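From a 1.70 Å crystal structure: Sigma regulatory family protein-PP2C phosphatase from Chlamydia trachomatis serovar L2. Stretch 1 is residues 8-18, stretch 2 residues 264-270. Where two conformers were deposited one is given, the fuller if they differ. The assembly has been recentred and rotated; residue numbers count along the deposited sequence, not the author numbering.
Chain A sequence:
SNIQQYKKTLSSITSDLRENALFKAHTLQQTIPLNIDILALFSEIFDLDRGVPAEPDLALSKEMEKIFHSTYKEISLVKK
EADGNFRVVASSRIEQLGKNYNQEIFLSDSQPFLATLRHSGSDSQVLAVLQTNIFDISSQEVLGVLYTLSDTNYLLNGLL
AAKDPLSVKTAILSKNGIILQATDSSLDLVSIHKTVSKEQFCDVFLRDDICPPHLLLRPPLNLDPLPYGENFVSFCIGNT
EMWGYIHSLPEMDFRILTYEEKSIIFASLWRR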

ATOM      1  N   LYS A   8      17.843  21.130 -19.784  1.00 39.61           N
ATOM      2  CA  LYS A   8      17.517  22.003 -18.661  1.00 40.78           C
ATOM      3  C   LYS A   8      16.041  22.389 -18.688  1.00 37.59           C
ATOM      4  O   LYS A   8      15.366  22.360 -17.654  1.00 32.89           O
ATOM      5  CB  LYS A   8      18.404  23.249 -18.698  1.00 46.18           C
ATOM      6  CG  LYS A   8      18.411  24.068 -17.415  1.00 50.03           C
ATOM      7  N   THR A   9      15.524  22.739 -19.868  1.00 35.18           N
ATOM      8  CA  THR A   9      14.123  23.142 -19.988  1.00 30.21           C
ATOM      9  C   THR A   9      13.183  21.999 -19.624  1.00 28.03           C
ATOM     10  O   THR A   9      12.203  22.188 -18.889  1.00 24.44           O
ATOM     11  CB  THR A   9      13.857  23.636 -21.411  1.00 33.53           C
ATOM     12  OG1 THR A   9      14.711  24.750 -21.673  1.00 33.98           O
ATOM     13  CG2 THR A   9      12.422  24.068 -21.583  1.00 28.22           C
ATOM     14  N   LEU A  10      13.469  20.801 -20.114  1.00 25.35           N
ATOM     15  CA  LEU A  10      12.604  19.673 -19.800  1.00 27.06           C
ATOM     16  C   LEU A  10      12.667  19.330 -18.317  1.00 25.49           C
ATOM     17  O   LEU A  10      11.647  19.003 -17.708  1.00 26.21           O
ATOM     18  CB  LEU A  10      12.983  18.464 -20.649  1.00 43.79           C
ATOM     19  CG  LEU A  10      12.535  18.538 -22.117  1.00 33.36           C
ATOM     20  CD1 LEU A  10      13.066  17.331 -22.869  1.00 38.52           C
ATOM     21  CD2 LEU A  10      11.034  18.642 -22.250  1.00 30.01           C
ATOM     22  N   SER A  11      13.843  19.423 -17.720  1.00 27.40           N
ATOM     23  CA  SER A  11      13.972  19.194 -16.283  0.50 33.13           C
ATOM     24  C   SER A  11      13.189  20.233 -15.491  1.00 29.52           C
ATOM     25  O   SER A  11      12.524  19.907 -14.502  1.00 30.04           O
ATOM     26  CB  SER A  11      15.449  19.225 -15.885  0.50 38.64           C
ATOM     27  OG  SER A  11      15.595  19.119 -14.480  0.50 47.46           O
ATOM     28  N   SER A  12      13.253  21.495 -15.917  1.00 26.36           N
ATOM     29  CA  SER A  12      12.571  22.560 -15.198  1.00 29.54           C
ATOM     30  C   SER A  12      11.059  22.375 -15.198  1.00 26.36           C
ATOM     31  O   SER A  12      10.409  22.565 -14.165  1.00 32.78           O
ATOM     32  CB  SER A  12      12.941  23.917 -15.799  1.00 34.28           C
ATOM     33  OG  SER A  12      14.315  24.147 -15.603  1.00 53.66           O
ATOM     34  N   ILE A  13      10.472  22.009 -16.338  1.00 25.29           N
ATOM     35  CA  ILE A  13       9.013  21.961 -16.374  1.00 24.39           C
ATOM     36  C   ILE A  13       8.447  20.686 -15.765  1.00 21.52           C
ATOM     37  O   ILE A  13       7.248  20.638 -15.488  1.00 26.99           O
ATOM     38  CB  ILE A  13       8.457  22.133 -17.802  1.00 26.65           C
ATOM     39  CG1 ILE A  13       8.860  20.955 -18.689  1.00 22.15           C
ATOM     40  CG2 ILE A  13       8.911  23.496 -18.372  1.00 28.59           C
ATOM     41  CD1 ILE A  13       8.327  21.063 -20.135  1.00 27.09           C
ATOM     42  N   THR A  14       9.287  19.679 -15.499  1.00 22.49           N
ATOM     43  CA  THR A  14       8.866  18.449 -14.841  1.00 23.54           C
ATOM     44  C   THR A  14       9.261  18.383 -13.373  1.00 24.98           C
ATOM     45  O   THR A  14       8.867  17.446 -12.678  1.00 23.34           O
ATOM     46  CB  THR A  14       9.450  17.242 -15.566  1.00 21.07           C
ATOM     47  OG1 THR A  14      10.873  17.345 -15.637  1.00 27.56           O
ATOM     48  CG2 THR A  14       8.856  17.152 -17.004  1.00 25.97           C
ATOM     49  N   SER A  15      10.022  19.357 -12.893  1.00 23.59           N
ATOM     50  CA  SER A  15      10.555  19.297 -11.538  1.00 27.20           C
ATOM     51  C   SER A  15       9.443  19.142 -10.510  1.00 28.60           C
ATOM     52  O   SER A  15       9.590  18.436  -9.502  1.00 28.11           O
ATOM     53  CB  SER A  15      11.371  20.574 -11.281  1.00 26.77           C
ATOM     54  OG  SER A  15      11.786  20.656  -9.944  1.00 41.68           O
ATOM     55  N   ASP A  16       8.318  19.799 -10.751  1.00 25.66           N
ATOM     56  CA  ASP A  16       7.255  19.848  -9.763  1.00 28.39           C
ATOM     57  C   ASP A  16       6.554  18.501  -9.618  1.00 26.03           C
ATOM     58  O   ASP A  16       6.053  18.189  -8.531  1.00 25.66           O
ATOM     59  CB  ASP A  16       6.277  20.952 -10.151  1.00 39.46           C
ATOM     60  CG  ASP A  16       5.138  21.087  -9.183  1.00 55.24           C
ATOM     61  OD1 ASP A  16       5.380  21.490  -8.024  1.00 62.36           O
ATOM     62  OD2 ASP A  16       3.999  20.796  -9.590  1.00 51.11           O
ATOM     63  N   LEU A  17       6.505  17.699 -10.691  1.00 22.87           N
ATOM     64  CA  LEU A  17       5.996  16.326 -10.570  1.00 20.02           C
ATOM     65  C   LEU A  17       6.829  15.529  -9.579  1.00 22.58           C
ATOM     66  O   LEU A  17       6.295  14.852  -8.690  1.00 22.89           O
ATOM     67  CB  LEU A  17       6.011  15.609 -11.926  1.00 22.16           C
ATOM     68  CG  LEU A  17       4.993  15.941 -13.000  1.00 25.93           C
ATOM     69  CD1 LEU A  17       5.401  15.290 -14.317  1.00 26.79           C
ATOM     70  CD2 LEU A  17       3.622  15.465 -12.583  1.00 26.08           C
ATOM     71  N   ARG A  18       8.156  15.596  -9.721  1.00 27.04           N
ATOM     72  CA  ARG A  18       9.048  14.919  -8.789  1.00 27.67           C
ATOM     73  C   ARG A  18       8.901  15.467  -7.373  1.00 27.51           C
ATOM     74  O   ARG A  18       8.804  14.696  -6.416  1.00 26.81           O
ATOM     75  CB  ARG A  18      10.496  15.031  -9.275  1.00 30.97           C
ATOM     76  CG  ARG A  18      11.501  14.273  -8.405  1.00 31.31           C
ATOM     77  CD  ARG A  18      12.931  14.313  -8.975  1.00 37.31           C
ATOM     78  NE  ARG A  18      13.937  14.094  -7.939  1.00 52.81           N
ATOM     79  N   ILE A 264      -0.543  21.120 -19.655  1.00 19.92           N
ATOM     80  CA  ILE A 264      -0.346  21.952 -18.467  1.00 24.63           C
ATOM     81  C   ILE A 264       1.134  22.017 -18.116  1.00 23.66           C
ATOM     82  O   ILE A 264       1.678  23.090 -17.823  1.00 22.28           O
ATOM     83  CB  ILE A 264      -1.198  21.390 -17.306  1.00 22.69           C
ATOM     84  CG1 ILE A 264      -2.693  21.560 -17.633  1.00 24.00           C
ATOM     85  CG2 ILE A 264      -0.839  22.046 -15.997  1.00 24.41           C
ATOM     86  CD1 ILE A 264      -3.666  20.954 -16.620  1.00 31.18           C
ATOM     87  N   ILE A 265       1.817  20.875 -18.173  1.00 21.71           N
ATOM     88  CA  ILE A 265       3.262  20.851 -17.964  1.00 24.43           C
ATOM     89  C   ILE A 265       3.937  21.835 -18.906  1.00 26.98           C
ATOM     90  O   ILE A 265       4.759  22.659 -18.495  1.00 23.73           O
ATOM     91  CB  ILE A 265       3.805  19.422 -18.164  1.00 19.99           C
ATOM     92  CG1 ILE A 265       3.271  18.482 -17.079  1.00 26.23           C
ATOM     93  CG2 ILE A 265       5.342  19.427 -18.223  1.00 24.45           C
ATOM     94  CD1 ILE A 265       3.750  18.815 -15.673  1.00 37.64           C
ATOM     95  N   PHE A 266       3.596  21.772 -20.187  1.00 20.39           N
ATOM     96  CA  PHE A 266       4.279  22.603 -21.164  1.00 20.61           C
ATOM     97  C   PHE A 266       3.896  24.070 -21.047  1.00 21.03           C
ATOM     98  O   PHE A 266       4.652  24.923 -21.498  1.00 22.40           O
ATOM     99  CB  PHE A 266       3.999  22.073 -22.582  1.00 22.11           C
ATOM    100  CG  PHE A 266       4.951  20.975 -22.998  1.00 22.32           C
ATOM    101  CD1 PHE A 266       5.045  19.815 -22.266  1.00 25.90           C
ATOM    102  CD2 PHE A 266       5.781  21.124 -24.092  1.00 48.35           C
ATOM    103  CE1 PHE A 266       5.922  18.817 -22.622  1.00 23.02           C
ATOM    104  CE2 PHE A 266       6.663  20.119 -24.444  1.00 48.29           C
ATOM    105  CZ  PHE A 266       6.724  18.960 -23.691  1.00 27.08           C
ATOM    106  N   ALA A 267       2.754  24.385 -20.439  1.00 20.43           N
ATOM    107  CA  ALA A 267       2.365  25.780 -20.292  1.00 21.24           C
ATOM    108  C   ALA A 267       3.361  26.539 -19.430  1.00 26.22           C
ATOM    109  O   ALA A 267       3.427  27.775 -19.520  1.00 27.26           O
ATOM    110  CB  ALA A 267       0.960  25.894 -19.689  1.00 30.10           C
ATOM    111  N   SER A 268       4.131  25.822 -18.602  1.00 29.90           N
ATOM    112  CA  SER A 268       5.190  26.445 -17.802  1.00 32.24           C
ATOM    113  C   SER A 268       6.291  27.042 -18.653  1.00 37.51           C
ATOM    114  O   SER A 268       7.130  27.786 -18.126  1.00 35.68           O
ATOM    115  CB  SER A 268       5.832  25.426 -16.846  1.00 31.50           C
ATOM    116  OG  SER A 268       4.908  24.990 -15.874  1.00 38.37           O
ATOM    117  N   LEU A 269       6.332  26.728 -19.946  1.00 31.59           N
ATOM    118  CA  LEU A 269       7.332  27.352 -20.803  1.00 33.17           C
ATOM    119  C   LEU A 269       7.105  28.850 -20.946  1.00 36.33           C
ATOM    120  O   LEU A 269       8.067  29.582 -21.209  1.00 43.76           O
ATOM    121  CB  LEU A 269       7.343  26.702 -22.189  1.00 28.95           C
ATOM    122  CG  LEU A 269       7.805  25.249 -22.257  1.00 31.91           C
ATOM    123  CD1 LEU A 269       7.456  24.663 -23.618  1.00 34.30           C
ATOM    124  CD2 LEU A 269       9.300  25.162 -22.018  1.00 41.87           C
ATOM    125  N   TRP A 270       5.863  29.319 -20.771  1.00 35.11           N
ATOM    126  CA  TRP A 270       5.524  30.725 -20.973  1.00 41.45           C
ATOM    127  C   TRP A 270       4.723  31.354 -19.843  1.00 39.05           C
ATOM    128  O   TRP A 270       4.626  32.584 -19.811  1.00 46.60           O
ATOM    129  CB  TRP A 270       4.725  30.907 -22.273  1.00 36.25           C
ATOM    130  CG  TRP A 270       3.352  30.260 -22.273  1.00 29.76           C
ATOM    131  CD1 TRP A 270       3.068  28.947 -22.522  1.00 34.42           C
ATOM    132  CD2 TRP A 270       2.086  30.904 -22.058  1.00 33.29           C
ATOM    133  NE1 TRP A 270       1.713  28.731 -22.461  1.00 24.85           N
ATOM    134  CE2 TRP A 270       1.086  29.910 -22.168  1.00 29.97           C
ATOM    135  CE3 TRP A 270       1.701  32.212 -21.770  1.00 32.81           C
ATOM    136  CZ2 TRP A 270      -0.271  30.195 -22.013  1.00 26.70           C
ATOM    137  CZ3 TRP A 270       0.352  32.489 -21.601  1.00 39.79           C
ATOM    138  CH2 TRP A 270      -0.617  31.484 -21.727  1.00 39.12           C
TER
HETATM  139  O   HOH W   1       5.344  22.507 -15.012  1.00 51.98           O

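What brings two segments almost 250 residues apart in sequence together? Residues 8-18 belong to a helix that runs on in both directions, while residues 264-270 begin as helix and finish as loop or turn. The backbones come nearest where the CA atoms of Ile13 and Ser268 lie 6.1 Å apart, and no direct hydrogen bond crosses between the stretches. The contact, 352 Å² summed over both sides, rests largely on apolar side chains, with Ile13, Ile265 and Leu269 covering the most surface.

How does Ile13 hold the centre? Its CA-to-CB bond points toward the second stretch, and its branches reach different neighbours. CD1 sits over one face of the Phe266 ring, 4.2 Å from the ring centroid and 15° off the ring normal, so its C-H groups meet the pi cloud in a CH-pi contact. CG2 packs 4.0 Å from CD2 of Leu269 and 3.9 Å from CB of Ser268, while CG1 lies 3.9 Å from CG2 of Ile265. With chi1 in the p well and chi2 in t, the side chain thus touches four residues of the other stretch.

What does Ile265 add from the other side of the contact? Its CA-to-CB bond points sideways, but the end of the side chain comes nearer the helix. There CG2 approaches the carbonyl O of Ile13 to 3.5 Å, a van der Waals contact, and CD1 lies 4.1 Å from CG of Leu17, one turn further along the first helix. Both residues are buried, so this apolar pairing is kept from solvent.

Where does Leu269 fit? It too starts sideways and brings its end closer, with chi1 in m and chi2 in t. Its CD2 methyl reaches CG2 of Thr9 at 3.3 Å, a tight methyl-methyl approach, as well as CG2 of Ile13. Thr9 can offer its methyl to this apolar contact while its hydroxyl is hydrogen-bonded elsewhere in the structure.

Is there any polar link at all? One water supplies it, donating to O of Ile13 at 2.7 Å and hydrogen-bonding to OG of Ser268, also at 2.7 Å. The helix is kinked here: N of Leu17 makes only a weak bond to O of Thr14, 3.1 Å away, and neither Asp16 nor Leu17 has its N bonded to the turn before. The carbonyl of Ile13 therefore lacks the usual bond from the N of Leu17, and the water uses it to join the two backbones' closest residues.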